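Local coordinates for FG41 Malonate Semialdehyde Decarboxylase (Coryneform bacterium, PDB 4LHP), which belongs to the tautomerase superfamily (MIF clan), enzymes built on a compact beta-alpha-beta fold, and assembles as a trimer, at residues P1-D6 / I68-Q73; T8-R13 / H45-I50; A18-V23 / R38-T43. All coordinates share one frame; numbering follows the deposited sequence.

Contact 1. Residues P1-D6 / I68-Q73. With PO4 (phosphate ion), chain M.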
# COMPACT_ATOMS: atom_id res chain seq x y z
N PRO A 1 -7.83 3.59 -11.23
CA PRO A 1 -7.28 2.78 -10.15
C PRO A 1 -5.76 2.91 -10.08
O PRO A 1 -5.12 3.15 -11.10
CB PRO A 1 -7.65 1.37 -10.57
CG PRO A 1 -7.52 1.42 -12.06
CD PRO A 1 -8.00 2.80 -12.46
N LEU A 2 -5.20 2.75 -8.88
CA LEU A 2 -3.75 2.67 -8.73
C LEU A 2 -3.36 1.22 -8.44
O LEU A 2 -3.85 0.63 -7.48
CB LEU A 2 -3.27 3.58 -7.60
CG LEU A 2 -1.79 3.46 -7.23
CD1 LEU A 2 -0.89 3.92 -8.36
CD2 LEU A 2 -1.49 4.25 -5.96
N ILE A 3 -2.50 0.66 -9.28
CA ILE A 3 -2.10 -0.73 -9.15
C ILE A 3 -0.68 -0.85 -8.61
O ILE A 3 0.27 -0.38 -9.24
CB ILE A 3 -2.14 -1.46 -10.51
CG1 ILE A 3 -3.40 -1.08 -11.30
CG2 ILE A 3 -2.04 -2.96 -10.31
CD1 ILE A 3 -4.69 -1.39 -10.58
N ARG A 4 -0.54 -1.47 -7.44
CA ARG A 4 0.79 -1.80 -6.94
C ARG A 4 1.12 -3.24 -7.31
O ARG A 4 0.51 -4.18 -6.80
CB ARG A 4 0.86 -1.63 -5.42
CG ARG A 4 0.53 -0.23 -4.94
CD ARG A 4 0.90 -0.02 -3.48
NE ARG A 4 0.82 1.38 -3.10
CZ ARG A 4 1.84 2.23 -3.10
NH1 ARG A 4 3.06 1.84 -3.45
NH2 ARG A 4 1.67 3.50 -2.74
N ILE A 5 2.09 -3.40 -8.21
CA ILE A 5 2.52 -4.73 -8.62
C ILE A 5 3.87 -5.07 -8.01
O ILE A 5 4.89 -4.48 -8.38
CB ILE A 5 2.64 -4.84 -10.15
CG1 ILE A 5 1.34 -4.38 -10.82
CG2 ILE A 5 2.98 -6.27 -10.55
CD1 ILE A 5 1.43 -4.28 -12.32
N ASP A 6 3.88 -6.00 -7.07
CA ASP A 6 5.12 -6.47 -6.46
C ASP A 6 5.45 -7.87 -6.95
O ASP A 6 4.68 -8.81 -6.76
CB ASP A 6 5.00 -6.45 -4.93
CG ASP A 6 5.01 -5.05 -4.36
OD1 ASP A 6 6.08 -4.61 -3.88
OD2 ASP A 6 3.96 -4.38 -4.39
N ILE A 68 -0.68 -8.48 -6.97
CA ILE A 68 -1.35 -7.32 -7.55
C ILE A 68 -2.31 -6.71 -6.54
O ILE A 68 -3.30 -7.33 -6.16
CB ILE A 68 -2.18 -7.71 -8.80
CG1 ILE A 68 -1.34 -8.54 -9.76
CG2 ILE A 68 -2.74 -6.46 -9.48
CD1 ILE A 68 -0.09 -7.83 -10.23
N HIS A 69 -2.01 -5.49 -6.10
CA HIS A 69 -2.88 -4.80 -5.15
C HIS A 69 -3.59 -3.66 -5.88
O HIS A 69 -2.98 -2.66 -6.23
CB HIS A 69 -2.07 -4.26 -3.97
CG HIS A 69 -2.90 -4.00 -2.75
ND1 HIS A 69 -2.37 -3.97 -1.47
CD2 HIS A 69 -4.22 -3.76 -2.60
CE1 HIS A 69 -3.33 -3.72 -0.60
NE2 HIS A 69 -4.46 -3.59 -1.26
N VAL A 70 -4.88 -3.85 -6.11
CA VAL A 70 -5.68 -2.89 -6.86
C VAL A 70 -6.35 -1.89 -5.93
O VAL A 70 -7.10 -2.28 -5.03
CB VAL A 70 -6.75 -3.60 -7.71
CG1 VAL A 70 -7.68 -2.58 -8.36
CG2 VAL A 70 -6.09 -4.48 -8.76
N PHE A 71 -6.06 -0.61 -6.13
CA PHE A 71 -6.70 0.45 -5.38
C PHE A 71 -7.67 1.19 -6.29
O PHE A 71 -7.26 1.92 -7.19
CB PHE A 71 -5.65 1.41 -4.81
CG PHE A 71 -4.80 0.81 -3.74
CD1 PHE A 71 -3.64 0.12 -4.05
CD2 PHE A 71 -5.16 0.92 -2.40
CE1 PHE A 71 -2.85 -0.44 -3.06
CE2 PHE A 71 -4.38 0.37 -1.41
CZ PHE A 71 -3.23 -0.32 -1.74
N THR A 72 -8.97 1.00 -6.06
CA THR A 72 -9.99 1.46 -6.99
C THR A 72 -11.22 1.99 -6.26
O THR A 72 -11.42 1.71 -5.08
CB THR A 72 -10.43 0.31 -7.92
OG1 THR A 72 -11.13 0.84 -9.05
CG2 THR A 72 -11.32 -0.67 -7.17
N GLN A 73 -12.04 2.75 -6.97
CA GLN A 73 -13.26 3.31 -6.38
C GLN A 73 -14.22 2.20 -5.97
O GLN A 73 -14.35 1.19 -6.67
CB GLN A 73 -13.96 4.25 -7.36
CG GLN A 73 -13.09 5.35 -7.93
CD GLN A 73 -13.88 6.29 -8.83
OE1 GLN A 73 -14.91 6.83 -8.43
NE2 GLN A 73 -13.41 6.47 -10.05
P PO4 M . -11.11 3.67 -10.84
O1 PO4 M . -10.57 4.62 -11.89
O2 PO4 M . -10.74 2.25 -11.21
O3 PO4 M . -10.51 4.02 -9.49
O4 PO4 M . -12.61 3.80 -10.78

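Contact 2. Residues T8-R13 / H45-I50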
# COMPACT_ATOMS: atom_id res chain seq x y z
N THR A 8 9.20 -10.37 -8.50
CA THR A 8 10.55 -10.74 -8.13
C THR A 8 11.59 -10.44 -9.21
O THR A 8 11.28 -10.43 -10.40
CB THR A 8 10.62 -12.22 -7.76
OG1 THR A 8 10.10 -13.01 -8.84
CG2 THR A 8 9.79 -12.48 -6.51
N SER A 9 12.83 -10.21 -8.77
CA SER A 9 13.89 -9.72 -9.65
C SER A 9 14.38 -10.75 -10.67
O SER A 9 15.04 -10.39 -11.64
CB SER A 9 15.07 -9.20 -8.82
OG SER A 9 15.48 -10.14 -7.85
N ASP A 10 14.06 -12.02 -10.46
CA ASP A 10 14.45 -13.07 -11.41
C ASP A 10 13.69 -12.93 -12.73
O ASP A 10 14.11 -13.47 -13.75
CB ASP A 10 14.22 -14.46 -10.82
CG ASP A 10 12.79 -14.67 -10.36
OD1 ASP A 10 12.39 -14.06 -9.35
OD2 ASP A 10 12.07 -15.45 -11.02
N ARG A 11 12.58 -12.20 -12.71
CA ARG A 11 11.82 -11.95 -13.92
C ARG A 11 12.46 -10.81 -14.71
O ARG A 11 12.87 -9.80 -14.13
CB ARG A 11 10.36 -11.62 -13.60
CG ARG A 11 9.58 -12.78 -13.00
CD ARG A 11 8.09 -12.50 -12.94
NE ARG A 11 7.35 -13.60 -12.33
CZ ARG A 11 6.90 -14.67 -12.99
NH1 ARG A 11 7.10 -14.80 -14.29
NH2 ARG A 11 6.24 -15.61 -12.33
N SER A 12 12.55 -10.98 -16.02
CA SER A 12 13.20 -10.00 -16.87
C SER A 12 12.48 -8.66 -16.81
O SER A 12 11.26 -8.61 -16.66
CB SER A 12 13.24 -10.49 -18.32
OG SER A 12 11.95 -10.45 -18.90
N ARG A 13 13.25 -7.57 -16.91
CA ARG A 13 12.67 -6.24 -17.02
C ARG A 13 11.59 -6.25 -18.10
O ARG A 13 10.53 -5.64 -17.93
CB ARG A 13 13.74 -5.20 -17.34
N HIS A 45 11.40 -7.49 -6.30
CA HIS A 45 12.04 -7.90 -5.06
C HIS A 45 12.92 -9.12 -5.26
O HIS A 45 12.71 -9.90 -6.19
CB HIS A 45 10.99 -8.26 -4.01
CG HIS A 45 10.06 -7.14 -3.66
ND1 HIS A 45 10.09 -6.49 -2.45
CD2 HIS A 45 9.07 -6.56 -4.37
CE1 HIS A 45 9.16 -5.56 -2.42
NE2 HIS A 45 8.52 -5.58 -3.58
N ASP A 46 13.90 -9.29 -4.38
CA ASP A 46 14.52 -10.59 -4.20
C ASP A 46 13.40 -11.51 -3.73
O ASP A 46 12.64 -11.15 -2.84
CB ASP A 46 15.62 -10.50 -3.15
CG ASP A 46 16.35 -11.81 -2.96
OD1 ASP A 46 15.78 -12.71 -2.30
OD2 ASP A 46 17.48 -11.94 -3.46
N PRO A 47 13.29 -12.71 -4.34
CA PRO A 47 12.15 -13.59 -4.03
C PRO A 47 11.98 -13.88 -2.54
O PRO A 47 10.86 -14.13 -2.10
CB PRO A 47 12.50 -14.87 -4.80
CG PRO A 47 13.33 -14.40 -5.94
CD PRO A 47 14.16 -13.28 -5.38
N SER A 48 13.08 -13.87 -1.79
CA SER A 48 13.01 -14.12 -0.36
C SER A 48 12.20 -13.05 0.37
O SER A 48 11.68 -13.29 1.46
CB SER A 48 14.42 -14.21 0.24
OG SER A 48 15.18 -13.05 -0.07
N ASP A 49 12.08 -11.88 -0.24
CA ASP A 49 11.36 -10.77 0.37
C ASP A 49 9.84 -10.90 0.20
O ASP A 49 9.08 -10.24 0.90
CB ASP A 49 11.85 -9.44 -0.19
CG ASP A 49 13.15 -8.98 0.46
OD1 ASP A 49 13.38 -9.32 1.64
OD2 ASP A 49 13.94 -8.29 -0.22
N ILE A 50 9.42 -11.75 -0.74
CA ILE A 50 8.01 -12.08 -0.87
C ILE A 50 7.74 -13.48 -0.34
O ILE A 50 8.30 -14.46 -0.83
CB ILE A 50 7.53 -12.01 -2.34
CG1 ILE A 50 7.44 -10.56 -2.80
CG2 ILE A 50 6.17 -12.68 -2.49
CD1 ILE A 50 7.03 -10.40 -4.25
O HOH W 1 17.50 -11.44 -6.66

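Contact 3. Residues A18-V23 / R38-T43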
# COMPACT_ATOMS: atom_id res chain seq x y z
N ALA A 18 5.70 -6.38 -19.42
CA ALA A 18 4.63 -7.14 -20.07
C ALA A 18 3.55 -7.54 -19.07
O ALA A 18 2.36 -7.40 -19.34
CB ALA A 18 5.21 -8.37 -20.76
N ILE A 19 3.97 -8.05 -17.91
CA ILE A 19 3.05 -8.32 -16.82
C ILE A 19 2.18 -7.08 -16.57
O ILE A 19 0.96 -7.18 -16.49
CB ILE A 19 3.79 -8.69 -15.51
CG1 ILE A 19 4.43 -10.07 -15.63
CG2 ILE A 19 2.84 -8.66 -14.32
CD1 ILE A 19 5.35 -10.42 -14.48
N ALA A 20 2.83 -5.93 -16.47
CA ALA A 20 2.13 -4.68 -16.20
C ALA A 20 1.16 -4.33 -17.32
O ALA A 20 0.05 -3.85 -17.08
CB ALA A 20 3.13 -3.55 -16.00
N ASP A 21 1.57 -4.58 -18.56
CA ASP A 21 0.73 -4.31 -19.72
C ASP A 21 -0.52 -5.17 -19.69
O ASP A 21 -1.62 -4.71 -20.00
CB ASP A 21 1.50 -4.57 -21.02
CG ASP A 21 2.56 -3.52 -21.29
OD1 ASP A 21 2.35 -2.34 -20.94
OD2 ASP A 21 3.61 -3.87 -21.87
N ALA A 22 -0.35 -6.43 -19.31
CA ALA A 22 -1.45 -7.39 -19.32
C ALA A 22 -2.48 -7.05 -18.25
O ALA A 22 -3.69 -7.20 -18.47
CB ALA A 22 -0.92 -8.79 -19.12
N VAL A 23 -2.01 -6.62 -17.09
CA VAL A 23 -2.92 -6.28 -16.00
C VAL A 23 -3.74 -5.05 -16.38
O VAL A 23 -4.95 -5.02 -16.18
CB VAL A 23 -2.17 -6.03 -14.68
CG1 VAL A 23 -3.13 -5.55 -13.60
CG2 VAL A 23 -1.48 -7.31 -14.23
N ARG A 38 -4.11 4.63 -16.58
CA ARG A 38 -3.07 3.68 -16.20
C ARG A 38 -2.18 4.26 -15.12
O ARG A 38 -1.48 5.25 -15.34
CB ARG A 38 -2.22 3.29 -17.41
CG ARG A 38 -1.19 2.23 -17.08
CD ARG A 38 -0.46 1.72 -18.31
NE ARG A 38 0.27 0.50 -18.00
CZ ARG A 38 0.92 -0.25 -18.89
NH1 ARG A 38 0.94 0.10 -20.17
NH2 ARG A 38 1.55 -1.34 -18.50
N PHE A 39 -2.20 3.64 -13.95
CA PHE A 39 -1.41 4.10 -12.83
C PHE A 39 -0.89 2.90 -12.06
O PHE A 39 -1.64 2.21 -11.38
CB PHE A 39 -2.25 5.02 -11.95
CG PHE A 39 -2.75 6.22 -12.69
CD1 PHE A 39 -4.02 6.24 -13.24
CD2 PHE A 39 -1.93 7.32 -12.88
CE1 PHE A 39 -4.47 7.34 -13.94
CE2 PHE A 39 -2.37 8.42 -13.57
CZ PHE A 39 -3.64 8.43 -14.11
N GLN A 40 0.41 2.66 -12.19
CA GLN A 40 1.02 1.43 -11.73
C GLN A 40 2.37 1.69 -11.10
O GLN A 40 3.14 2.53 -11.57
CB GLN A 40 1.20 0.47 -12.91
CG GLN A 40 -0.08 0.10 -13.63
CD GLN A 40 0.15 -0.92 -14.72
OE1 GLN A 40 1.13 -0.84 -15.47
NE2 GLN A 40 -0.75 -1.90 -14.82
N ILE A 41 2.67 0.96 -10.03
CA ILE A 41 3.99 0.99 -9.42
C ILE A 41 4.55 -0.42 -9.40
O ILE A 41 3.98 -1.32 -8.79
CB ILE A 41 3.95 1.54 -7.99
CG1 ILE A 41 3.40 2.97 -7.99
CG2 ILE A 41 5.35 1.51 -7.38
CD1 ILE A 41 3.10 3.51 -6.61
N LEU A 42 5.68 -0.61 -10.09
CA LEU A 42 6.33 -1.91 -10.14
C LEU A 42 7.50 -1.97 -9.18
O LEU A 42 8.45 -1.19 -9.29
CB LEU A 42 6.82 -2.21 -11.56
CG LEU A 42 5.78 -2.85 -12.47
CD1 LEU A 42 4.48 -2.07 -12.43
CD2 LEU A 42 6.31 -2.94 -13.89
N THR A 43 7.43 -2.90 -8.24
CA THR A 43 8.53 -3.13 -7.32
C THR A 43 9.02 -4.56 -7.48
O THR A 43 8.31 -5.51 -7.17
CB THR A 43 8.10 -2.91 -5.86
OG1 THR A 43 7.42 -1.66 -5.73
CG2 THR A 43 9.32 -2.92 -4.94

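Contact 1. Residues P1-D6 / I68-Q73
Phe71 CZ sits 3.5 Å above the plane of the His69 ring, over its centre, and Leu2 O lies in the plane of the Phe71 ring at its edge. Phe71 CE1 in turn meets the edge of the Arg4 guanidinium, whose plane stands 88° from that of the ring; Arg4 CD, on an extended chain, comes within 3.8 Å of the same CE1. These groups line one face of the antiparallel pairing between strands 2-8 and 66-73, the middle of the four-stranded sheet of this tautomerase fold. Leu2 with Phe71 and Arg4 with His69 are the hydrogen-bonded pairs, the straightest bond running from His69 N to Arg4 O (2.9 Å, 173°). On the other face Ile5 CG2 presses tightly on Ile68 CD1 (3.5 Å), and Ile3 CD1 rests against both methyls of Val70; helix 13-31 touches Ile3 and Ile5 from that side. Arg4 NH1 reaches Asp6 of the second subunit in a salt bridge, whereas its buried NE has no partner, and His69 NE2 bonds to Thr107. Beside Pro1, where strand 66-73 ends, a phosphate ion accepts from Thr72 OG1 through O2 (2.6 Å), while its O1 lies 3.0 Å from Pro1 N.

Contact 2. Residues T8-R13 / H45-I50
Two neighbouring parallel strands, 2-8 and 39-45, run out here into the loops that follow them, and a single parallel bridge, Thr8 with His45, is the last step of their pairing before the chains part. Thr8 opens a type I beta turn that closes at Arg11 and leads toward helix 13-31, where Ser12 takes the N-cap position and its OG caps the backbone N of Gln15. Across the contact, His45 O receives the backbone N of Ser9 at 2.6 Å, with the donor lifted 33° out of the carbonyl plane; the CA of Thr8 approaches the same oxygen to 3.0 Å in a CA-H...O contact. Thr8 holds OG1 between its backbone N and carbonyl carbon (chi1 55°), which lets OG1 donate to Asp10 OD1 at 2.6 Å, from above the carboxylate plane. Its methyl CG2, set beside the backbone N, packs on Pro47 CA (3.6 Å) and more loosely on the tip of Ile50. Asp10 OD1 also comes within 3.6 Å of Pro47 CG, the two side chains crossing obliquely, while OD2 is taken by Ser64. On the more open side, a water links Ser9 OG (2.7 Å) to Asp46 OD2, donating to the carboxylate. The other oxygen, Asp46 OD1, uses its anti lone pair to accept from Ser48 N (3.0 Å), so that Asp46 forms an Asx turn leading into the 3-10 segment 47-49. A type I turn before a capped helix, facing an Asx turn, thus finishes the parallel strand pair of a beta-alpha-beta unit.

Contact 3. Residues A18-V23 / R38-T43
A salt bridge and one amide hydrogen bond cross this buried helix-on-strand contact, in which helix 13-31 packs over strand 39-45, roughly antiparallel to it (151° between the short segments), within the beta-alpha-beta unit. In the salt bridge, Arg38 grips Asp21 end-on, NH1 (2.9 Å) and NH2 (2.8 Å) both converging on the single oxygen OD1, which lies near the guanidinium plane; the carboxylate is turned 67° against that plane. The fully extended Arg38 chain, with CG anti to the backbone N, delivers the group to the helix. Arg17 NE forms a further salt bridge to Asp21 OD1. Between neutral groups, Gln40 NE2 donates almost straight to Ala20 O (3.1 Å, 165°). Within segment 38-43, Gln40 OE1 accepts from the charged guanidinium, from Arg38 NE (3.0 Å) and NH2 (3.1 Å), in a side-on grip. Apolar contact centres on Ala20 CB, which meets Leu42 CD2 at 3.9 Å and lies at the edge of the guanidinium. Gln40, bonded to both the guanidinium and Ala20 O, probably helps to fix the guanidinium for Asp21. With two arginines converging on one oxygen, the carboxylate probably stays ionised, and its charge probably offsets the repulsion between Arg38 NH1 and Arg17 NH2.

Strand 2-8 takes part in contact 1, ends in contact 2 and pairs with the strand of contact 3. Contacts 1 and 3, with centres about 9 Å apart, share the sheet: strand 39-45 pairs with the other edge of strand 2-8, as Ile3 N to Phe39 O (2.7 Å) and Ile3 O to Ile41 N (2.9 Å) attest. Contact 2 lies at the C-terminal ends of strands 2-8 and 39-45, its centre about 19 Å from that of contact 1, yet Asp6 OD1 reaches His45 NE2 at 2.6 Å. The centres of contacts 2 and 3 are about 15 Å apart, and Arg11 CD touches Ile19 CD1 between them. The phosphate sits at the Pro1 end, far from contact 2. Contacts 1 and 3 also both meet the second subunit.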